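Local coordinates for COG0546: Predicted phosphatases (Streptococcus pneumoniae, PDB 2AH5), which probably hydrolyses phosphate esters as a predicted phosphatase of the haloacid dehalogenase-like family, although its substrate is not known, at residues G174-A179 with Q194-A199; T2-I7 with Q156-G161; H23-Y28 with S73-K78; Y81-F86 with K118-H123; P87-L92 with H200-V205. All blocks are in the same frame, centred on the assembly; numbering follows the deposited sequence.

Contacts 1 and 2 belong to the same parallel sheet, where strands 157-161 and 176-180 are neighbours, and both rely on backbone hydrogen bonds. Contact 2 is the more buried, with an isoleucine-rich interior, whereas contact 1 runs out to an aspartate, a lysine and a water. Contact 5 is partly buried and mostly apolar, with Asp91 against exposed Leu203; it reaches contact 2 through Ile160 and Val205, and contact 4 through Leu85, Ile122 and Ile90. Contact 4 lies at the surface, joining leucine and isoleucine packing to a water bridge. Contact 3 pairs two helices, its centre about 33 Å from that of contact 2, and Glu82 of segment 81-86 ties its polar ends to contact 4.

Contact 1 of 5, residues G174-A179 with Q194-A199; sequences GIQKLA and QPDYIA
Ala179 and Tyr197 bind the last two strands of the parallel sheet, which helix 187-191 joins in a beta-alpha-beta crossover. The tight part is backbone: Ala179 N donates to Tyr197 O (3.0 Å), and Ala199 N returns a bond to Ala179 O (2.9 Å). Ala179 suits its buried place because its single methyl fits against the ring of Pro195, CB to CB 3.9 Å. On the other face of the sheet Leu178 and the Tyr197 side chain lie side by side, pointing the same way, with Leu178 CD1 3.8 Å from Tyr197 CD2. The phenol spans further, its OH bonding to Glu204 O.

Before the strands pair fully, the contact turns polar and opens to solvent. Asp196 has CG beside its own backbone N (chi1 -63°), and OD2 takes a nearly straight bond from Lys177 N through its anti lone pair. Asp196 N reciprocates to Lys177 O at 2.7 Å. A long, flexible lysine suits this border: its chain bends at the last torsion, and NZ reaches Gln194 O from above the carbonyl plane and also bonds Tyr193 O. One water closes the edge, accepting from Lys177 NZ and donating to Asp196 OD2 at 2.8 Å.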
# COMPACT_ATOMS: atom_id res chain seq x y z
N GLY A 174 -4.28 -4.94 16.39
CA GLY A 174 -3.33 -4.98 17.51
C GLY A 174 -1.84 -5.07 17.17
O GLY A 174 -1.02 -5.34 18.04
N ILE A 175 -1.47 -4.83 15.91
CA ILE A 175 -0.03 -4.86 15.58
C ILE A 175 0.53 -3.45 15.71
O ILE A 175 -0.23 -2.47 15.77
CB ILE A 175 0.25 -5.42 14.15
CG1 ILE A 175 -0.32 -4.48 13.08
CG2 ILE A 175 -0.33 -6.86 13.97
CD1 ILE A 175 0.14 -4.80 11.66
N GLN A 176 1.85 -3.32 15.77
CA GLN A 176 2.43 -1.99 15.84
C GLN A 176 2.35 -1.31 14.46
O GLN A 176 2.12 -1.97 13.44
CB GLN A 176 3.87 -2.07 16.31
CG GLN A 176 4.05 -2.33 17.82
CD GLN A 176 5.49 -2.27 18.22
OE1 GLN A 176 6.21 -1.36 17.81
NE2 GLN A 176 5.94 -3.25 19.00
N LYS A 177 2.53 0.01 14.44
CA LYS A 177 2.40 0.81 13.21
C LYS A 177 3.59 1.75 13.10
O LYS A 177 3.91 2.48 14.06
CB LYS A 177 1.06 1.57 13.13
CG LYS A 177 0.40 1.86 14.50
CD LYS A 177 -0.80 2.80 14.37
CE LYS A 177 -1.75 2.69 15.56
NZ LYS A 177 -1.17 3.21 16.85
N LEU A 178 4.24 1.69 11.94
CA LEU A 178 5.36 2.55 11.62
C LEU A 178 4.97 3.41 10.41
O LEU A 178 4.81 2.88 9.29
CB LEU A 178 6.59 1.71 11.31
CG LEU A 178 7.95 2.44 11.29
CD1 LEU A 178 9.07 1.44 11.50
CD2 LEU A 178 8.19 3.28 10.05
N ALA A 179 4.80 4.71 10.65
CA ALA A 179 4.35 5.62 9.60
C ALA A 179 5.52 6.07 8.73
O ALA A 179 6.58 6.41 9.25
CB ALA A 179 3.65 6.88 10.20
N GLN A 194 -1.14 8.05 16.18
CA GLN A 194 -0.14 7.67 17.21
C GLN A 194 0.75 6.48 16.76
O GLN A 194 0.74 5.40 17.40
CB GLN A 194 -0.81 7.38 18.59
CG GLN A 194 -1.56 8.57 19.22
CD GLN A 194 -2.81 8.97 18.45
OE1 GLN A 194 -3.69 8.14 18.20
NE2 GLN A 194 -2.89 10.25 18.10
N PRO A 195 1.50 6.65 15.65
CA PRO A 195 2.39 5.56 15.25
C PRO A 195 3.47 5.28 16.29
O PRO A 195 3.87 6.18 17.05
CB PRO A 195 3.06 6.07 13.97
CG PRO A 195 2.89 7.54 14.00
CD PRO A 195 1.60 7.80 14.73
N ASP A 196 4.00 4.08 16.25
CA ASP A 196 5.05 3.67 17.17
C ASP A 196 6.41 4.21 16.80
O ASP A 196 7.30 4.31 17.64
CB ASP A 196 5.07 2.15 17.27
CG ASP A 196 3.78 1.60 17.84
OD1 ASP A 196 3.52 1.86 19.05
OD2 ASP A 196 2.99 1.00 17.09
N TYR A 197 6.57 4.56 15.53
CA TYR A 197 7.81 5.11 15.00
C TYR A 197 7.44 5.78 13.68
O TYR A 197 6.42 5.44 13.06
CB TYR A 197 8.82 4.00 14.77
CG TYR A 197 10.21 4.48 14.40
CD1 TYR A 197 11.16 4.79 15.40
CD2 TYR A 197 10.59 4.58 13.07
CE1 TYR A 197 12.45 5.21 15.06
CE2 TYR A 197 11.87 5.00 12.71
CZ TYR A 197 12.78 5.31 13.70
OH TYR A 197 14.02 5.74 13.30
N ILE A 198 8.25 6.75 13.25
CA ILE A 198 7.96 7.47 12.00
C ILE A 198 9.25 7.67 11.22
O ILE A 198 10.31 7.83 11.81
CB ILE A 198 7.20 8.82 12.24
CG1 ILE A 198 6.76 9.46 10.92
CG2 ILE A 198 8.02 9.76 13.07
CD1 ILE A 198 5.47 10.33 11.04
N ALA A 199 9.17 7.65 9.89
CA ALA A 199 10.35 7.82 9.04
C ALA A 199 10.02 8.62 7.81
O ALA A 199 9.07 8.31 7.10
CB ALA A 199 10.93 6.47 8.61
O HOH W 1 0.38 1.06 18.00

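Contact 2 of 5, residues T2-I7 with Q156-G161; sequences TSITAI and QAIIIG
Gln156 O is gripped twice, by Thr5 N at 2.8 Å and by Ala6 N at 3.1 Å. The Ala6 donor lies nearly along the C=O axis, while Thr5 N comes in lower, tilted from the carbonyl plane. A weaker bond runs the other way, from Ile158 N to Ala6 O over 3.4 Å. Beside these, the buried loop residue Ile4 lays its CG2 and CD1 methyls against Ile158 CG2, which is 3.9 Å from Ile4 CG2. Ile158 has CG1 anti to the backbone N (chi1 -177°), which puts CG2 between N and the carbonyl carbon. Farther along, Ile7 CG2 meets Ile160 CD1 at 3.6 Å. Beta-branched isoleucine favours extended backbone, so Ile7, Ile158 and Ile160 suit these neighbouring central strands of the parallel, Rossmann-like sheet. Strand 6-9 leads to Asp10 and Asp12, which fit the DxD signature of the haloacid dehalogenase family, and Ile160 touches that region. In the next shell, strand 176-180 flanks the pair through Gln176 and Leu178, and Tyr208 of the C-terminal helix packs on Ile4 and Ile158. At the more open end Gln156 OE1 bonds Ala153 N, and Ser3 OG bonds Glu155 O.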
# COMPACT_ATOMS: atom_id res chain seq x y z
N THR A 2 11.49 -5.22 20.54
CA THR A 2 12.02 -6.54 20.90
C THR A 2 11.02 -7.69 20.72
O THR A 2 11.42 -8.80 20.37
CB THR A 2 12.68 -6.54 22.31
OG1 THR A 2 11.69 -6.20 23.30
CG2 THR A 2 13.82 -5.52 22.38
N SER A 3 9.73 -7.45 20.90
CA SER A 3 8.78 -8.54 20.68
C SER A 3 8.44 -8.75 19.20
O SER A 3 7.87 -9.76 18.83
CB SER A 3 7.51 -8.37 21.53
OG SER A 3 6.60 -7.51 20.88
N ILE A 4 8.82 -7.79 18.34
CA ILE A 4 8.55 -7.94 16.90
C ILE A 4 9.42 -9.07 16.35
O ILE A 4 10.64 -9.10 16.57
CB ILE A 4 8.80 -6.63 16.11
CG1 ILE A 4 7.81 -5.53 16.53
CG2 ILE A 4 8.72 -6.87 14.59
CD1 ILE A 4 8.29 -4.15 16.23
N THR A 5 8.78 -10.00 15.65
CA THR A 5 9.48 -11.06 14.92
C THR A 5 9.20 -11.07 13.41
O THR A 5 9.82 -11.84 12.66
CB THR A 5 9.17 -12.48 15.46
OG1 THR A 5 7.79 -12.80 15.20
CG2 THR A 5 9.45 -12.59 16.96
N ALA A 6 8.28 -10.22 12.96
CA ALA A 6 7.82 -10.22 11.57
C ALA A 6 7.47 -8.79 11.17
O ALA A 6 6.93 -8.02 11.97
CB ALA A 6 6.63 -11.11 11.41
N ILE A 7 7.80 -8.44 9.94
CA ILE A 7 7.58 -7.08 9.45
C ILE A 7 6.66 -7.10 8.22
O ILE A 7 6.93 -7.83 7.24
CB ILE A 7 8.91 -6.37 9.11
CG1 ILE A 7 9.87 -6.37 10.32
CG2 ILE A 7 8.62 -4.95 8.62
CD1 ILE A 7 11.20 -5.62 10.07
N GLN A 156 3.71 -9.53 17.82
CA GLN A 156 4.94 -9.89 17.13
C GLN A 156 5.09 -9.23 15.75
O GLN A 156 6.10 -9.48 15.08
CB GLN A 156 5.02 -11.39 16.90
CG GLN A 156 5.11 -12.28 18.11
CD GLN A 156 5.07 -13.74 17.65
OE1 GLN A 156 4.01 -14.35 17.63
NE2 GLN A 156 6.20 -14.25 17.18
N ALA A 157 4.10 -8.44 15.31
CA ALA A 157 4.19 -7.82 13.99
C ALA A 157 4.16 -6.28 14.04
O ALA A 157 3.72 -5.68 15.03
CB ALA A 157 3.08 -8.35 13.07
N ILE A 158 4.62 -5.66 12.96
CA ILE A 158 4.53 -4.22 12.77
C ILE A 158 4.23 -4.02 11.29
O ILE A 158 4.71 -4.80 10.46
CB ILE A 158 5.84 -3.48 13.23
CG1 ILE A 158 5.73 -1.94 13.10
CG2 ILE A 158 7.09 -4.00 12.51
CD1 ILE A 158 6.78 -1.22 13.99
N ILE A 159 3.42 -3.03 10.96
CA ILE A 159 3.21 -2.66 9.55
C ILE A 159 3.92 -1.33 9.26
O ILE A 159 3.85 -0.37 10.07
CB ILE A 159 1.72 -2.63 9.15
CG1 ILE A 159 1.55 -2.40 7.64
CG2 ILE A 159 0.94 -1.57 10.01
CD1 ILE A 159 0.12 -2.66 7.15
N ILE A 160 4.64 -1.31 8.14
CA ILE A 160 5.30 -0.13 7.64
C ILE A 160 4.40 0.37 6.53
O ILE A 160 4.20 -0.34 5.53
CB ILE A 160 6.72 -0.51 7.10
CG1 ILE A 160 7.55 -1.11 8.26
CG2 ILE A 160 7.38 0.70 6.36
CD1 ILE A 160 9.05 -1.38 8.00
N GLY A 161 3.82 1.55 6.71
CA GLY A 161 2.81 2.04 5.77
C GLY A 161 2.70 3.55 5.68
O GLY A 161 3.17 4.27 6.58

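Contact 3 of 5, residues H23-Y28 with S73-K78; sequences HNAFTY and SYYKAK
Tyr74 lies across helix 23-28, its ring spanning from Asn24 to Tyr28. Its CB points toward the partner helix, and CG stands anti to the backbone N (chi1 -178°). The Asn24 carbonyl oxygen sits 4.0 Å above the ring plane, over its centre, while Lys78 CB lies on the opposite face, offset toward the rim. Ala25 CA is 3.5 Å from Tyr74 CD2, a closeness that the small alanine side chain permits. Tyr28 CB comes within 3.7 Å of Tyr74 CD1, and the two rings meet obliquely, their planes 32° apart.

The helices run largely antiparallel, at 141°, and belong to the mainly helical part of the chain that follows strand 6-9, consistent with the cap domain of this family. Next along helix 64-79, Tyr75 turns its ring edge to Ala25, with CD1 4.1 Å from Ala25 CB, and its hydroxyl bonds Lys108 NZ. Asn24 CB approaches Tyr74 OH to 3.3 Å. Both polar ends find the same partner: Glu82 OE1 is hydrogen-bonded to Tyr74 OH and to Asn24 ND2. Tyr74 suits the place because its ring packs on carbon while its hydroxyl reaches Glu82. Lys78 N keeps an ordinary i to i-4 bond to Tyr74 O (2.8 Å), although helix 64-79 widens into a pi-type turn at 75-78.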
# COMPACT_ATOMS: atom_id res chain seq x y z
N HIS A 23 -2.08 7.61 -11.60
CA HIS A 23 -2.52 8.87 -12.18
C HIS A 23 -3.02 8.65 -13.60
O HIS A 23 -4.09 9.12 -13.95
CB HIS A 23 -1.38 9.89 -12.19
CG HIS A 23 -1.78 11.26 -12.64
ND1 HIS A 23 -1.83 11.61 -13.97
CD2 HIS A 23 -2.14 12.36 -11.95
CE1 HIS A 23 -2.20 12.88 -14.08
NE2 HIS A 23 -2.38 13.36 -12.86
N ASN A 24 -2.23 7.95 -14.42
CA ASN A 24 -2.61 7.68 -15.81
C ASN A 24 -3.89 6.85 -15.94
O ASN A 24 -4.72 7.07 -16.86
CB ASN A 24 -1.46 7.00 -16.56
CG ASN A 24 -0.32 7.96 -16.90
OD1 ASN A 24 -0.43 9.18 -16.72
ND2 ASN A 24 0.80 7.40 -17.37
N ALA A 25 -4.06 5.87 -15.07
CA ALA A 25 -5.31 5.11 -15.06
C ALA A 25 -6.50 6.04 -14.76
O ALA A 25 -7.55 5.92 -15.42
CB ALA A 25 -5.22 3.96 -14.07
N PHE A 26 -6.38 6.94 -13.78
CA PHE A 26 -7.48 7.88 -13.51
C PHE A 26 -7.79 8.79 -14.71
O PHE A 26 -8.95 8.93 -15.11
CB PHE A 26 -7.23 8.73 -12.27
CG PHE A 26 -7.59 8.03 -11.01
CD1 PHE A 26 -6.59 7.67 -10.12
CD2 PHE A 26 -8.92 7.70 -10.74
CE1 PHE A 26 -6.91 7.00 -8.95
CE2 PHE A 26 -9.25 7.02 -9.53
CZ PHE A 26 -8.23 6.66 -8.66
N THR A 27 -6.75 9.35 -15.29
CA THR A 27 -6.95 10.34 -16.38
C THR A 27 -7.45 9.64 -17.65
O THR A 27 -8.23 10.22 -18.43
CB THR A 27 -5.69 11.19 -16.66
OG1 THR A 27 -4.61 10.34 -17.04
CG2 THR A 27 -5.26 12.01 -15.38
N TYR A 28 -7.00 8.40 -17.88
CA TYR A 28 -7.57 7.58 -18.98
C TYR A 28 -9.07 7.42 -18.79
O TYR A 28 -9.85 7.51 -19.75
CB TYR A 28 -6.89 6.19 -19.09
CG TYR A 28 -7.51 5.35 -20.19
CD1 TYR A 28 -7.27 5.65 -21.53
CD2 TYR A 28 -8.42 4.31 -19.89
CE1 TYR A 28 -7.85 4.89 -22.56
CE2 TYR A 28 -9.01 3.55 -20.91
CZ TYR A 28 -8.73 3.86 -22.24
OH TYR A 28 -9.32 3.15 -23.26
N SER A 73 -8.90 -1.55 -16.79
CA SER A 73 -8.49 -1.78 -18.18
C SER A 73 -7.21 -1.06 -18.60
O SER A 73 -6.44 -1.57 -19.43
CB SER A 73 -9.64 -1.44 -19.17
OG SER A 73 -9.65 -0.06 -19.56
N TYR A 74 -6.98 0.14 -18.07
CA TYR A 74 -5.71 0.79 -18.27
C TYR A 74 -4.67 0.18 -17.31
O TYR A 74 -3.54 -0.14 -17.71
CB TYR A 74 -5.82 2.31 -18.08
CG TYR A 74 -4.51 3.03 -18.32
CD1 TYR A 74 -4.23 3.62 -19.56
CD2 TYR A 74 -3.54 3.08 -17.33
CE1 TYR A 74 -3.01 4.28 -19.79
CE2 TYR A 74 -2.32 3.72 -17.55
CZ TYR A 74 -2.06 4.32 -18.78
OH TYR A 74 -0.84 4.93 -18.99
N TYR A 75 -5.06 -0.01 -16.05
CA TYR A 75 -4.07 -0.34 -15.02
C TYR A 75 -3.38 -1.70 -15.24
O TYR A 75 -2.15 -1.82 -15.14
CB TYR A 75 -4.65 -0.23 -13.61
CG TYR A 75 -3.53 -0.14 -12.61
CD1 TYR A 75 -2.86 1.06 -12.41
CD2 TYR A 75 -3.10 -1.27 -11.92
CE1 TYR A 75 -1.78 1.16 -11.54
CE2 TYR A 75 -1.99 -1.19 -11.04
CZ TYR A 75 -1.36 0.04 -10.86
OH TYR A 75 -0.30 0.15 -9.99
N LYS A 76 -4.19 -2.72 -15.53
CA LYS A 76 -3.66 -4.08 -15.75
C LYS A 76 -2.69 -4.18 -16.93
O LYS A 76 -1.64 -4.84 -16.84
CB LYS A 76 -4.82 -5.09 -15.89
CG LYS A 76 -5.59 -5.34 -14.59
CD LYS A 76 -4.71 -6.07 -13.53
CE LYS A 76 -5.13 -7.52 -13.32
NZ LYS A 76 -4.22 -8.21 -12.35
N ALA A 77 -3.03 -3.50 -18.01
CA ALA A 77 -2.25 -3.56 -19.25
C ALA A 77 -1.09 -2.56 -19.31
O ALA A 77 -0.10 -2.81 -20.00
CB ALA A 77 -3.17 -3.36 -20.47
N LYS A 78 -1.22 -1.44 -18.59
CA LYS A 78 -0.30 -0.31 -18.77
C LYS A 78 0.15 0.31 -17.44
O LYS A 78 1.35 0.51 -17.23
CB LYS A 78 -0.91 0.78 -19.66
CG LYS A 78 -0.81 0.52 -21.17
CD LYS A 78 -1.35 1.69 -22.06
CE LYS A 78 -0.62 3.02 -21.83
NZ LYS A 78 0.81 2.99 -22.25

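Contact 4 of 5, residues Y81-F86 with K118-H123; sequences YEAQLF and KNLEIH
The Schellman motif that ends helix 110-119 presents Leu120 and Ile122 to Leu85, on a strand that pairs antiparallel with strand 16-17. In that motif Glu121, with positive phi, is the C-prime residue: its N bonds to Lys118 O at 3.2 Å, and Ile122 N reaches back to Ala117 O. The turn leaves Leu120 and Ile122 both facing Leu85. Leu85 slides past both in the opposite direction, placing CD1 3.6 Å from Ile122 CG2 and CD2 4.0 Å from Leu120 CB. Leucine suits this place, since its forked end can touch two neighbours at once. Leu120 CD2 approaches Ala83 O at 3.7 Å. Val16 touches Ala83, Leu85 and Leu120, and Ile90 backs Leu85 and Ile122.

Toward solvent the chemistry changes. Asn119 ND2 lies 3.3 Å from Tyr81 CE2, with amide and ring planes 27° apart. A water links the same two residues, accepting from Asn119 ND2 at 3.1 Å and hydrogen-bonded to Tyr81 OH at 2.7 Å. Cohesion between the two segments therefore rests on apolar packing at the inner end, and their polar link at the outer end passes through one water rather than a direct hydrogen bond.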
# COMPACT_ATOMS: atom_id res chain seq x y z
N TYR A 81 2.93 -1.08 -14.92
CA TYR A 81 4.34 -0.93 -15.35
C TYR A 81 4.87 0.49 -15.22
O TYR A 81 6.09 0.74 -15.34
CB TYR A 81 4.50 -1.39 -16.82
CG TYR A 81 3.98 -2.76 -17.05
CD1 TYR A 81 2.82 -2.97 -17.78
CD2 TYR A 81 4.63 -3.87 -16.48
CE1 TYR A 81 2.33 -4.25 -17.97
CE2 TYR A 81 4.14 -5.14 -16.65
CZ TYR A 81 3.00 -5.33 -17.39
OH TYR A 81 2.55 -6.60 -17.55
N GLU A 82 3.96 1.43 -15.03
CA GLU A 82 4.33 2.82 -14.81
C GLU A 82 4.50 3.04 -13.31
O GLU A 82 3.69 3.71 -12.64
CB GLU A 82 3.27 3.74 -15.41
CG GLU A 82 3.10 3.46 -16.92
CD GLU A 82 2.06 4.32 -17.60
OE1 GLU A 82 0.94 4.46 -17.08
OE2 GLU A 82 2.39 4.86 -18.68
N ALA A 83 5.59 2.45 -12.81
CA ALA A 83 5.88 2.34 -11.39
C ALA A 83 7.37 2.07 -11.22
O ALA A 83 8.02 1.54 -12.13
CB ALA A 83 5.06 1.22 -10.79
N GLN A 84 7.91 2.46 -10.06
CA GLN A 84 9.32 2.33 -9.78
C GLN A 84 9.49 2.30 -8.26
O GLN A 84 8.70 2.91 -7.52
CB GLN A 84 10.09 3.49 -10.41
CG GLN A 84 9.81 4.85 -9.78
CD GLN A 84 10.35 6.02 -10.62
OE1 GLN A 84 9.88 6.28 -11.74
NE2 GLN A 84 11.32 6.74 -10.07
N LEU A 85 10.51 1.59 -7.77
CA LEU A 85 10.77 1.61 -6.34
C LEU A 85 11.11 3.02 -5.88
O LEU A 85 11.72 3.79 -6.63
CB LEU A 85 11.93 0.68 -5.98
CG LEU A 85 11.72 -0.79 -6.32
CD1 LEU A 85 12.97 -1.57 -5.93
CD2 LEU A 85 10.51 -1.37 -5.61
N PHE A 86 10.73 3.35 -4.65
CA PHE A 86 11.23 4.58 -4.05
C PHE A 86 12.75 4.45 -3.82
O PHE A 86 13.27 3.34 -3.74
CB PHE A 86 10.52 4.87 -2.71
CG PHE A 86 9.15 5.45 -2.87
CD1 PHE A 86 8.98 6.80 -3.26
CD2 PHE A 86 8.02 4.66 -2.65
CE1 PHE A 86 7.71 7.33 -3.41
CE2 PHE A 86 6.72 5.22 -2.82
CZ PHE A 86 6.59 6.56 -3.19
N LYS A 118 7.19 -8.91 -8.44
CA LYS A 118 8.10 -9.59 -9.38
C LYS A 118 8.67 -8.64 -10.45
O LYS A 118 9.88 -8.67 -10.72
CB LYS A 118 7.41 -10.81 -10.02
CG LYS A 118 8.39 -11.86 -10.51
CD LYS A 118 7.82 -13.29 -10.34
CE LYS A 118 8.94 -14.27 -9.92
NZ LYS A 118 8.48 -15.62 -9.40
N ASN A 119 7.81 -7.80 -11.02
CA ASN A 119 8.24 -6.80 -12.02
C ASN A 119 9.36 -5.86 -11.53
O ASN A 119 10.28 -5.51 -12.29
CB ASN A 119 7.05 -5.96 -12.49
CG ASN A 119 6.04 -6.76 -13.31
OD1 ASN A 119 6.28 -7.93 -13.66
ND2 ASN A 119 4.90 -6.14 -13.60
N LEU A 120 9.28 -5.45 -10.27
CA LEU A 120 10.21 -4.47 -9.71
C LEU A 120 11.36 -5.12 -8.96
O LEU A 120 12.19 -4.43 -8.35
CB LEU A 120 9.46 -3.47 -8.83
CG LEU A 120 8.52 -2.57 -9.65
CD1 LEU A 120 7.64 -1.76 -8.72
CD2 LEU A 120 9.24 -1.63 -10.65
N GLU A 121 11.41 -6.45 -9.07
CA GLU A 121 12.53 -7.28 -8.58
C GLU A 121 12.64 -7.35 -7.05
O GLU A 121 13.73 -7.55 -6.52
CB GLU A 121 13.85 -6.80 -9.23
CG GLU A 121 13.68 -6.72 -10.74
CD GLU A 121 14.97 -6.60 -11.52
OE1 GLU A 121 16.02 -6.23 -10.95
OE2 GLU A 121 14.90 -6.86 -12.74
N ILE A 122 11.50 -7.23 -6.36
CA ILE A 122 11.48 -7.25 -4.89
C ILE A 122 10.72 -8.45 -4.31
O ILE A 122 10.76 -8.68 -3.10
CB ILE A 122 10.98 -5.91 -4.27
CG1 ILE A 122 9.52 -5.59 -4.64
CG2 ILE A 122 11.97 -4.75 -4.63
CD1 ILE A 122 8.87 -4.54 -3.71
N HIS A 123 10.09 -9.24 -5.17
CA HIS A 123 9.28 -10.39 -4.75
C HIS A 123 10.12 -11.30 -3.84
O HIS A 123 9.66 -11.83 -2.82
CB HIS A 123 8.76 -11.16 -6.00
CG HIS A 123 7.83 -12.30 -5.68
ND1 HIS A 123 8.24 -13.45 -5.04
CD2 HIS A 123 6.50 -12.46 -5.94
CE1 HIS A 123 7.20 -14.26 -4.90
NE2 HIS A 123 6.14 -13.68 -5.43
O HOH W 2 2.42 -7.48 -14.98

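Contact 5 of 5, residues P87-L92 with H200-V205; sequences PQIIDL and HKPLEV
The puckered Pro202 ring meets segment 87-92 with its CB-CG side: CG lies 3.3 Å from Pro87 O and 4.0 Å from Ile89 CD1, while CB packs on Gln88 CB. The flat group, the Asp91 carboxylate, takes both Leu203 methyls at one oxygen, OD2 being 3.2 Å from Leu203 CD1. In the Rossmann-like fold this joins the start of helix 89-97, whose N-cap position is Gln88, to the turn linking strand 197-199 with the C-terminal helix. Proline suits that turn, as its nitrogen carries no N-H to satisfy and its ring restricts phi; Trp182 packs on it as well. Leu203 is largely exposed and crosses Asp91 at about a right angle. Farther in, Leu92 fills the buried side: its CB points toward the turn, with CG anti to the backbone N (chi1 174°). There Leu92 CD1 touches Pro202 O at 3.6 Å and Val205 CB at 3.9 Å.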
# COMPACT_ATOMS: atom_id res chain seq x y z
N PRO A 87 13.47 5.59 -3.74
CA PRO A 87 14.93 5.50 -3.51
C PRO A 87 15.27 4.72 -2.23
O PRO A 87 14.50 4.79 -1.29
CB PRO A 87 15.32 6.96 -3.35
CG PRO A 87 14.26 7.73 -4.15
CD PRO A 87 12.99 6.98 -3.88
N GLN A 88 16.38 3.97 -2.22
CA GLN A 88 16.85 3.24 -1.02
C GLN A 88 15.96 2.06 -0.54
O GLN A 88 16.24 1.42 0.50
CB GLN A 88 17.09 4.24 0.15
CG GLN A 88 18.03 5.40 -0.16
CD GLN A 88 19.38 4.94 -0.68
OE1 GLN A 88 19.73 5.19 -1.84
NE2 GLN A 88 20.14 4.25 0.16
N ILE A 89 14.90 1.75 -1.27
CA ILE A 89 14.03 0.64 -0.86
C ILE A 89 14.75 -0.72 -0.91
O ILE A 89 14.62 -1.53 0.01
CB ILE A 89 12.68 0.59 -1.66
CG1 ILE A 89 11.78 1.75 -1.26
CG2 ILE A 89 11.96 -0.74 -1.40
CD1 ILE A 89 11.33 1.80 0.26
N ILE A 90 15.51 -0.97 -1.99
CA ILE A 90 16.31 -2.21 -2.06
C ILE A 90 17.24 -2.32 -0.85
O ILE A 90 17.31 -3.38 -0.22
CB ILE A 90 17.12 -2.34 -3.39
CG1 ILE A 90 16.19 -2.48 -4.61
CG2 ILE A 90 18.05 -3.56 -3.35
CD1 ILE A 90 15.51 -3.84 -4.73
N ASP A 91 17.95 -1.23 -0.52
CA ASP A 91 18.81 -1.19 0.68
C ASP A 91 18.04 -1.58 1.95
O ASP A 91 18.50 -2.42 2.74
CB ASP A 91 19.48 0.17 0.86
CG ASP A 91 20.73 0.11 1.75
OD1 ASP A 91 21.33 -1.01 1.90
OD2 ASP A 91 21.11 1.18 2.27
N LEU A 92 16.88 -0.97 2.14
CA LEU A 92 16.06 -1.22 3.34
C LEU A 92 15.65 -2.68 3.40
O LEU A 92 15.75 -3.33 4.46
CB LEU A 92 14.78 -0.36 3.29
CG LEU A 92 13.78 -0.65 4.40
CD1 LEU A 92 14.39 -0.34 5.78
CD2 LEU A 92 12.54 0.20 4.13
N HIS A 200 10.87 9.60 7.51
CA HIS A 200 10.71 10.31 6.23
C HIS A 200 11.63 9.78 5.11
O HIS A 200 11.50 10.19 3.96
CB HIS A 200 10.82 11.85 6.40
CG HIS A 200 12.21 12.35 6.68
ND1 HIS A 200 12.82 12.21 7.91
CD2 HIS A 200 13.07 13.05 5.91
CE1 HIS A 200 14.02 12.77 7.86
NE2 HIS A 200 14.20 13.27 6.66
N LYS A 201 12.55 8.89 5.48
CA LYS A 201 13.49 8.28 4.56
C LYS A 201 13.61 6.79 4.88
O LYS A 201 13.65 6.42 6.06
CB LYS A 201 14.89 8.88 4.71
CG LYS A 201 15.07 10.28 4.13
CD LYS A 201 16.47 10.73 4.50
CE LYS A 201 17.15 11.54 3.39
NZ LYS A 201 18.54 11.94 3.79
N PRO A 202 13.72 5.94 3.85
CA PRO A 202 13.78 4.49 4.11
C PRO A 202 14.79 4.05 5.15
O PRO A 202 14.43 3.24 6.00
CB PRO A 202 14.11 3.91 2.73
CG PRO A 202 13.39 4.88 1.80
CD PRO A 202 13.74 6.22 2.40
N LEU A 203 16.03 4.56 5.14
CA LEU A 203 17.04 4.05 6.10
C LEU A 203 16.82 4.48 7.55
O LEU A 203 17.31 3.84 8.51
CB LEU A 203 18.50 4.27 5.62
CG LEU A 203 18.86 3.70 4.24
CD1 LEU A 203 20.36 3.85 3.96
CD2 LEU A 203 18.43 2.24 4.06
N GLU A 204 15.98 5.50 7.73
CA GLU A 204 15.55 5.88 9.07
C GLU A 204 14.72 4.72 9.76
O GLU A 204 14.71 4.56 10.98
CB GLU A 204 14.73 7.14 8.94
CG GLU A 204 14.49 7.85 10.21
CD GLU A 204 13.70 9.13 9.98
OE1 GLU A 204 13.38 9.47 8.80
OE2 GLU A 204 13.41 9.77 11.00
N VAL A 205 14.08 3.89 8.93
CA VAL A 205 13.26 2.77 9.42
C VAL A 205 14.11 1.81 10.26
O VAL A 205 13.65 1.21 11.22
CB VAL A 205 12.60 2.01 8.25
CG1 VAL A 205 11.94 0.73 8.75
CG2 VAL A 205 11.54 2.87 7.55